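Local coordinates for G protein alpha subunit (Entamoeba histolytica, PDB 4FID), which binds guanine nucleotides, here GDP, and probably acts as a GTPase and transducer in transmembrane signalling, as other G-protein alpha subunits do, at residues 205-208 / 209-213. Residues are numbered along the deposited sequence; the frame is centred on the assembly and turned at random.
Sequences GNTS and RLTES
S208 meets T211 at the first turn of helix 209-222, where the serine serves as N-cap. S208 OG accepts from T211 N at 3.2 Å, with the N-H pointing almost straight at it (178°). The hydroxyl can do this because chi1 of 84° swings it over the start of the helix, flanked by the serine's own N and C; serine suits the place because a short hydroxyl can accept a first-turn N-H that has no carbonyl of a preceding turn to bond to. The S208 carbonyl is used as well: S208 O receives E212 N at 3.3 Å, opening the regular helical bonding, and a weak bond from T211 OG1 at 3.2 Å, which threonine can give because its hydroxyl sits directly on CB.

This buried serine contrasts with the looser side formed by N206 and T207. The N206 amide, flat and polar as suits a partly exposed rim, lies against the helix backbone, ND2 3.6 Å from E212 CA. T207 is exposed and barely touches T211.

Beyond the cap, nonpolar L210 fills the buried face against I270 and F274 of helix 263-275, whereas R209 reaches toward the nucleotide site, making a weak, long ion pair with E15. S213 OG bonds to S13 and E196, tying this turn of the Ras-like domain to the loops that follow strands 6-12 and 187-193, the latter probably the switch III region.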
loop_
_atom_site.group_PDB
_atom_site.type_symbol
_atom_site.label_atom_id
_atom_site.label_comp_id
_atom_site.label_asym_id
_atom_site.label_seq_id
_atom_site.Cartn_x
_atom_site.Cartn_y
_atom_site.Cartn_z
ATOM N N GLY A 205 -2.183 5.829 22.312
ATOM C CA GLY A 205 -0.812 5.752 22.782
ATOM C C GLY A 205 0.179 6.510 21.913
ATOM O O GLY A 205 0.873 7.413 22.387
ATOM N N ASN A 206 0.258 6.132 20.642
ATOM C CA ASN A 206 1.138 6.816 19.701
ATOM C C ASN A 206 0.560 8.125 19.171
ATOM O O ASN A 206 -0.651 8.316 19.126
ATOM C CB ASN A 206 1.531 5.900 18.539
ATOM C CG ASN A 206 2.620 4.904 18.920
ATOM O OD1 ASN A 206 3.770 5.280 19.190
ATOM N ND2 ASN A 206 2.264 3.626 18.932
ATOM N N THR A 207 1.449 9.024 18.777
ATOM C CA THR A 207 1.056 10.349 18.319
ATOM C C THR A 207 0.944 10.391 16.797
ATOM O O THR A 207 0.068 11.057 16.250
ATOM C CB THR A 207 2.052 11.463 18.816
ATOM O OG1 THR A 207 3.409 11.098 18.513
ATOM C CG2 THR A 207 1.911 11.690 20.329
ATOM N N SER A 208 1.834 9.671 16.122
ATOM C CA SER A 208 1.911 9.716 14.674
ATOM C C SER A 208 1.911 8.313 14.084
ATOM O O SER A 208 2.149 7.338 14.800
ATOM C CB SER A 208 3.158 10.487 14.229
ATOM O OG SER A 208 4.302 9.661 14.214
ATOM N N ARG A 209 1.615 8.219 12.788
ATOM C CA ARG A 209 1.694 6.960 12.066
ATOM C C ARG A 209 3.113 6.411 12.051
ATOM O O ARG A 209 3.328 5.202 12.138
ATOM C CB ARG A 209 1.180 7.129 10.630
ATOM C CG ARG A 209 -0.303 7.364 10.550
ATOM C CD ARG A 209 -0.849 7.124 9.163
ATOM N NE ARG A 209 -2.312 7.072 9.195
ATOM C CZ ARG A 209 -3.004 5.970 9.474
ATOM N NH1 ARG A 209 -2.364 4.831 9.727
ATOM N NH2 ARG A 209 -4.331 5.999 9.498
ATOM N N LEU A 210 4.080 7.312 11.958
ATOM C CA LEU A 210 5.479 6.934 11.802
ATOM C C LEU A 210 6.002 6.207 13.045
ATOM O O LEU A 210 6.590 5.127 12.942
ATOM C CB LEU A 210 6.318 8.167 11.464
ATOM C CG LEU A 210 7.824 8.003 11.275
ATOM C CD1 LEU A 210 8.174 7.003 10.168
ATOM C CD2 LEU A 210 8.469 9.347 11.021
ATOM N N THR A 211 5.764 6.794 14.211
ATOM C CA THR A 211 6.169 6.191 15.477
ATOM C C THR A 211 5.408 4.895 15.794
ATOM O O THR A 211 5.953 3.961 16.393
ATOM C CB THR A 211 6.031 7.195 16.658
ATOM O OG1 THR A 211 4.681 7.679 16.740
ATOM C CG2 THR A 211 6.978 8.363 16.470
ATOM N N GLU A 212 4.144 4.838 15.404
ATOM C CA GLU A 212 3.413 3.587 15.495
ATOM C C GLU A 212 4.032 2.475 14.601
ATOM O O GLU A 212 4.176 1.347 15.054
ATOM C CB GLU A 212 1.940 3.797 15.175
ATOM C CG GLU A 212 1.091 2.570 15.439
ATOM C CD GLU A 212 -0.144 2.512 14.558
ATOM O OE1 GLU A 212 -0.947 1.568 14.734
ATOM O OE2 GLU A 212 -0.309 3.403 13.689
ATOM N N SER A 213 4.408 2.776 13.352
ATOM C CA SER A 213 5.058 1.754 12.528
ATOM C C SER A 213 6.376 1.314 13.122
ATOM O O SER A 213 6.695 0.123 13.122
ATOM C CB SER A 213 5.329 2.230 11.106
ATOM O OG SER A 213 4.161 2.747 10.540
#